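One contact in two related proteins. Structure 1 is beta-agarase from Persicobacter, which probably hydrolyses the beta-1,4-galactosidic linkages of agarose as a glycoside hydrolase family 16 enzyme, releasing neoagarobiose: PDB 6AII (chain A, 1.63 Å), residues P226-Y231 and V238-G243. Structure 2 is beta-agarase AgaA from Microbulbifer thermotolerans: PDB 3WZ1 (chain B, 1.60 Å), residues P196-Y201 and V208-G213. One frame, after least-squares fit of the local backbone (RMSD 0.41 Å); residues are numbered along the deposited sequences.

Structure 1 (6AII); sequences PNHLEY and VRTLSG.
H228 and S242 meet across a beta hairpin, strands 228-233 and 236-242, in an antiparallel sheet of the catalytic domain, consistent with the jelly-roll sandwich of family 16. With CG opposite the backbone N (chi1 -168°), the H228 ring leans toward the neighbouring strand. Beyond CB, CG lies 3.8 Å from S242 OG, ND1 is 2.8 Å from that OG in a hydrogen bond whose donor is not fixed, CE1 reaches T240 CG2 at 3.8 Å, and NE2 donates to E230 OE2, 2.7 Å away and on the anti side of the carboxylate. Both ring nitrogens are thus engaged, which fixes the ring's rotation; E230 OE1 is also bonded to Y232. At the end of the hairpin G243 N donates to N227 O at 2.9 Å, while N227 OD1 accepts a hydrogen bond from N263 ND2. On the other face L229 and L241 form a hydrogen-bonded pair, and L241 packs on Y246 and H177. V238 and R239 both face Y231, a classic beta bulge.

Structure 2 (3WZ1); sequences PWHLEY and VRTVSG.
Between H198 and S212 a side-chain hydrogen bond links the two strands. With CG opposite the backbone N (chi1 -170°), the H198 ring leans toward the neighbouring strand. Beyond CB, CG lies 3.7 Å from S212 OG, ND1 is 2.7 Å from that OG with the donor not fixed, CE1 reaches T210 CG2 at 3.6 Å, and NE2 donates to E200 OE2, 2.8 Å away and on the anti side of the carboxylate. Both ring nitrogens are engaged, which fixes the ring's rotation; E200 OE1 is also bonded to Y202. A modelled water lies 2.9 Å from S212 OG and gives a weak bond to W197 O. At the hairpin's end G213 N donates to W197 O at 2.9 Å, and the W197 side chain touches Q214 and I217 of helix 214-217, with P196 CB above one face, toward its rim. On the other face L199 and V211 form a hydrogen-bonded pair; V211 CG2 lies 3.9 Å from Y201 CE1, and V211 packs on I216. V208 and R209 both face Y201, a classic beta bulge.

Structure 1 against structure 2
The larger exchange replaces the short amide of N227(A) by the indole of W197(B). The two side chains leave the backbone from nearly the same place, CB atoms 0.7 Å apart, and OD1 of N227(A) and CE3 of W197(B) are 0.5 Å apart after superposition. Beyond this common part NE1, CZ2, CZ3 and CH2 of W197(B) come in without a counterpart in N227(A), so a polar amide end gives way to a broad, mostly apolar surface. The main-chain bond beside it is kept, G243(A) N to N227(A) O and G213(B) N to W197(B) O both 2.9 Å. The glycine turns, however: psi is -113° at G243(A) and 153° at G213(B), so the chain probably leaves the hairpin in a different direction.

H228(A), T240(A) and S242(A) keep their places in structure 2, and the bond from H228(A) ND1 to S242(A) OG recurs between H198(B) and S212(B). On the face that carries L229(A), L241(A) shortens to V211(B). Contact with the strand partner persists, L241(A) CB to L229(A) O at 4.4 Å and V211(B) CB to L199(B) O at 4.0 Å. After superposition CG2 of V211(B) and CD1 of L241(A) are 0.6 Å apart and, more loosely, CG1 of V211(B) and CG of L241(A) 1.2 Å apart, whereas the CD2 methyl of L241(A) goes without a counterpart.

Structure 1 (6AII)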
loop_
_atom_site.group_PDB
_atom_site.type_symbol
_atom_site.label_atom_id
_atom_site.label_comp_id
_atom_site.label_asym_id
_atom_site.label_seq_id
_atom_site.Cartn_x
_atom_site.Cartn_y
_atom_site.Cartn_z
ATOM N N PRO A 226 9.556 15.490 8.489
ATOM C CA PRO A 226 10.487 14.593 7.873
ATOM C C PRO A 226 10.989 13.478 8.801
ATOM O O PRO A 226 11.561 12.539 8.261
ATOM C CB PRO A 226 11.654 15.494 7.386
ATOM C CG PRO A 226 10.938 16.818 7.181
ATOM C CD PRO A 226 10.015 16.901 8.362
ATOM N N ASN A 227 10.794 13.589 10.100
ATOM C CA ASN A 227 11.210 12.552 11.020
ATOM C C ASN A 227 10.013 12.031 11.839
ATOM O O ASN A 227 10.185 11.640 12.990
ATOM C CB ASN A 227 12.321 13.062 11.955
ATOM C CG ASN A 227 13.608 13.221 11.164
ATOM O OD1 ASN A 227 14.274 12.230 10.861
ATOM N ND2 ASN A 227 13.874 14.448 10.722
ATOM N N HIS A 228 8.809 11.998 11.265
ATOM C CA HIS A 228 7.622 11.625 12.071
ATOM C C HIS A 228 6.548 11.014 11.157
ATOM O O HIS A 228 5.927 11.744 10.344
ATOM C CB HIS A 228 7.100 12.805 12.881
ATOM C CG HIS A 228 6.081 12.392 13.909
ATOM N ND1 HIS A 228 6.354 12.305 15.247
ATOM C CD2 HIS A 228 4.769 12.070 13.803
ATOM C CE1 HIS A 228 5.269 11.959 15.935
ATOM N NE2 HIS A 228 4.275 11.812 15.054
ATOM N N LEU A 229 6.230 9.727 11.411
ATOM C CA LEU A 229 5.169 9.037 10.688
ATOM C C LEU A 229 4.246 8.358 11.716
ATOM O O LEU A 229 4.738 7.811 12.723
ATOM C CB LEU A 229 5.761 7.921 9.831
ATOM C CG LEU A 229 6.660 8.283 8.674
ATOM C CD1 LEU A 229 7.157 6.987 8.035
ATOM C CD2 LEU A 229 5.932 9.143 7.668
ATOM N N GLU A 230 2.938 8.469 11.477
ATOM C CA GLU A 230 1.996 7.765 12.324
ATOM C C GLU A 230 1.080 6.956 11.434
ATOM O O GLU A 230 0.581 7.441 10.415
ATOM C CB GLU A 230 1.093 8.691 13.148
ATOM C CG GLU A 230 1.882 9.653 14.032
ATOM C CD GLU A 230 1.046 10.726 14.704
ATOM O OE1 GLU A 230 -0.187 10.828 14.426
ATOM O OE2 GLU A 230 1.664 11.545 15.447
ATOM N N TYR A 231 0.793 5.690 11.843
ATOM C CA TYR A 231 -0.129 4.803 11.048
ATOM C C TYR A 231 -1.414 4.505 11.839
ATOM O O TYR A 231 -1.402 4.345 13.075
ATOM C CB TYR A 231 0.594 3.474 10.800
ATOM C CG TYR A 231 1.813 3.577 9.938
ATOM C CD1 TYR A 231 3.031 3.899 10.518
ATOM C CD2 TYR A 231 1.789 3.323 8.578
ATOM C CE1 TYR A 231 4.195 4.001 9.769
ATOM C CE2 TYR A 231 2.950 3.457 7.806
ATOM C CZ TYR A 231 4.149 3.765 8.415
ATOM O OH TYR A 231 5.282 3.849 7.658
ATOM N N VAL A 238 -2.017 2.827 15.481
ATOM C CA VAL A 238 -1.282 1.588 15.746
ATOM C C VAL A 238 0.230 1.797 15.837
ATOM O O VAL A 238 0.899 0.872 16.385
ATOM C CB VAL A 238 -1.627 0.473 14.734
ATOM C CG1 VAL A 238 -3.104 0.094 14.822
ATOM C CG2 VAL A 238 -1.197 0.874 13.328
ATOM N N ARG A 239 0.834 2.882 15.295
ATOM C CA ARG A 239 2.293 2.880 15.246
ATOM C C ARG A 239 2.756 4.305 14.991
ATOM O O ARG A 239 2.125 5.029 14.172
ATOM C CB ARG A 239 2.785 2.030 14.068
ATOM C CG ARG A 239 4.299 1.937 13.864
ATOM C CD ARG A 239 4.610 0.828 12.870
ATOM N NE ARG A 239 6.052 0.601 12.799
ATOM C CZ ARG A 239 6.799 -0.025 13.707
ATOM N NH1 ARG A 239 6.232 -0.658 14.728
ATOM N NH2 ARG A 239 8.118 -0.062 13.515
ATOM N N THR A 240 3.827 4.697 15.658
ATOM C CA THR A 240 4.495 6.009 15.394
ATOM C C THR A 240 6.001 5.747 15.292
ATOM O O THR A 240 6.558 4.986 16.104
ATOM C CB THR A 240 4.281 6.990 16.543
ATOM O OG1 THR A 240 2.904 7.386 16.489
ATOM C CG2 THR A 240 5.159 8.223 16.410
ATOM N N LEU A 241 6.647 6.358 14.322
ATOM C CA LEU A 241 8.124 6.491 14.293
ATOM C C LEU A 241 8.408 8.006 14.402
ATOM O O LEU A 241 7.838 8.765 13.662
ATOM C CB LEU A 241 8.686 5.975 12.975
ATOM C CG LEU A 241 8.992 4.476 12.897
ATOM C CD1 LEU A 241 7.738 3.671 13.036
ATOM C CD2 LEU A 241 9.728 4.068 11.624
ATOM N N SER A 242 9.271 8.361 15.355
ATOM C CA SER A 242 9.527 9.796 15.638
ATOM C C SER A 242 10.993 9.978 16.033
ATOM O O SER A 242 11.344 9.686 17.177
ATOM C CB SER A 242 8.638 10.306 16.723
ATOM O OG SER A 242 8.649 11.739 16.667
ATOM N N GLY A 243 11.813 10.400 15.085
ATOM C CA GLY A 243 13.291 10.570 15.386
ATOM C C GLY A 243 13.967 9.260 15.728
ATOM O O GLY A 243 14.023 8.366 14.885
#

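Structure 2 (3WZ1)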
loop_
_atom_site.group_PDB
_atom_site.type_symbol
_atom_site.label_atom_id
_atom_site.label_comp_id
_atom_site.label_asym_id
_atom_site.label_seq_id
_atom_site.Cartn_x
_atom_site.Cartn_y
_atom_site.Cartn_z
ATOM N N PRO B 196 9.788 15.402 8.292
ATOM C CA PRO B 196 10.780 14.419 7.890
ATOM C C PRO B 196 11.160 13.406 8.967
ATOM O O PRO B 196 11.824 12.431 8.654
ATOM C CB PRO B 196 11.999 15.288 7.538
ATOM C CG PRO B 196 11.394 16.562 7.054
ATOM C CD PRO B 196 10.235 16.769 7.999
ATOM N N TRP B 197 10.780 13.656 10.217
ATOM C CA TRP B 197 11.145 12.803 11.330
ATOM C C TRP B 197 9.948 12.201 12.061
ATOM O O TRP B 197 10.101 11.688 13.182
ATOM C CB TRP B 197 12.001 13.592 12.322
ATOM C CG TRP B 197 13.207 14.171 11.683
ATOM C CD1 TRP B 197 13.441 15.484 11.409
ATOM C CD2 TRP B 197 14.336 13.451 11.184
ATOM N NE1 TRP B 197 14.660 15.631 10.804
ATOM C CE2 TRP B 197 15.226 14.396 10.643
ATOM C CE3 TRP B 197 14.689 12.107 11.157
ATOM C CZ2 TRP B 197 16.446 14.031 10.074
ATOM C CZ3 TRP B 197 15.894 11.753 10.567
ATOM C CH2 TRP B 197 16.760 12.710 10.056
ATOM N N HIS B 198 8.758 12.202 11.452
ATOM C CA HIS B 198 7.581 11.763 12.176
ATOM C C HIS B 198 6.515 11.184 11.268
ATOM O O HIS B 198 5.932 11.892 10.448
ATOM C CB HIS B 198 7.019 12.924 12.981
ATOM C CG HIS B 198 5.946 12.521 13.936
ATOM N ND1 HIS B 198 6.209 12.183 15.245
ATOM C CD2 HIS B 198 4.607 12.409 13.779
ATOM C CE1 HIS B 198 5.081 11.873 15.851
ATOM N NE2 HIS B 198 4.092 12.004 14.986
ATOM N N LEU B 199 6.296 9.887 11.432
ATOM C CA LEU B 199 5.237 9.125 10.762
ATOM C C LEU B 199 4.280 8.511 11.768
ATOM O O LEU B 199 4.710 7.948 12.792
ATOM C CB LEU B 199 5.866 7.974 9.980
ATOM C CG LEU B 199 6.927 8.324 8.938
ATOM C CD1 LEU B 199 7.446 7.044 8.334
ATOM C CD2 LEU B 199 6.386 9.222 7.842
ATOM N N GLU B 200 2.984 8.566 11.459
ATOM C CA GLU B 200 1.961 7.877 12.246
ATOM C C GLU B 200 1.180 6.922 11.368
ATOM O O GLU B 200 0.682 7.324 10.315
ATOM C CB GLU B 200 0.992 8.865 12.894
ATOM C CG GLU B 200 1.651 9.824 13.878
ATOM C CD GLU B 200 0.792 11.016 14.244
ATOM O OE1 GLU B 200 -0.320 11.206 13.712
ATOM O OE2 GLU B 200 1.270 11.808 15.106
ATOM N N TYR B 201 1.052 5.670 11.805
ATOM C CA TYR B 201 0.300 4.656 11.053
ATOM C C TYR B 201 -1.065 4.392 11.660
ATOM O O TYR B 201 -1.174 4.170 12.882
ATOM C CB TYR B 201 1.069 3.340 10.995
ATOM C CG TYR B 201 2.356 3.432 10.185
ATOM C CD1 TYR B 201 3.507 3.970 10.733
ATOM C CD2 TYR B 201 2.409 2.993 8.862
ATOM C CE1 TYR B 201 4.666 4.070 9.993
ATOM C CE2 TYR B 201 3.583 3.081 8.118
ATOM C CZ TYR B 201 4.709 3.622 8.683
ATOM O OH TYR B 201 5.896 3.744 7.977
ATOM N N VAL B 208 -1.983 2.972 15.363
ATOM C CA VAL B 208 -1.351 1.732 15.827
ATOM C C VAL B 208 0.167 1.805 15.997
ATOM O O VAL B 208 0.736 0.957 16.688
ATOM C CB VAL B 208 -1.718 0.522 14.930
ATOM C CG1 VAL B 208 -3.216 0.298 14.928
ATOM C CG2 VAL B 208 -1.197 0.675 13.503
ATOM N N ARG B 209 0.834 2.794 15.406
ATOM C CA ARG B 209 2.291 2.889 15.510
ATOM C C ARG B 209 2.738 4.290 15.171
ATOM O O ARG B 209 2.274 4.881 14.184
ATOM C CB ARG B 209 2.960 1.892 14.552
ATOM C CG ARG B 209 4.476 1.962 14.471
ATOM C CD ARG B 209 4.974 0.776 13.664
ATOM N NE ARG B 209 6.392 0.784 13.349
ATOM C CZ ARG B 209 7.371 0.294 14.113
ATOM N NH1 ARG B 209 7.119 -0.211 15.324
ATOM N NH2 ARG B 209 8.609 0.302 13.659
ATOM N N THR B 210 3.691 4.799 15.954
ATOM C CA THR B 210 4.314 6.081 15.691
ATOM C C THR B 210 5.796 5.835 15.510
ATOM O O THR B 210 6.429 5.172 16.339
ATOM C CB THR B 210 4.059 7.077 16.841
ATOM O OG1 THR B 210 2.658 7.315 16.953
ATOM C CG2 THR B 210 4.764 8.384 16.579
ATOM N N VAL B 211 6.350 6.355 14.424
ATOM C CA VAL B 211 7.757 6.223 14.117
ATOM C C VAL B 211 8.334 7.635 14.082
ATOM O O VAL B 211 8.084 8.386 13.142
ATOM C CB VAL B 211 7.937 5.504 12.766
ATOM C CG1 VAL B 211 9.408 5.445 12.369
ATOM C CG2 VAL B 211 7.335 4.103 12.852
ATOM N N SER B 212 9.103 7.999 15.111
ATOM C CA SER B 212 9.447 9.395 15.337
ATOM C C SER B 212 10.888 9.525 15.838
ATOM O O SER B 212 11.275 8.821 16.762
ATOM C CB SER B 212 8.485 10.013 16.346
ATOM O OG SER B 212 8.601 11.436 16.346
ATOM N N GLY B 213 11.646 10.434 15.228
ATOM C CA GLY B 213 13.025 10.726 15.645
ATOM C C GLY B 213 14.070 10.056 14.776
ATOM O O GLY B 213 13.827 8.996 14.194
HETATM O O HOH W 1 10.398 13.658 15.885
#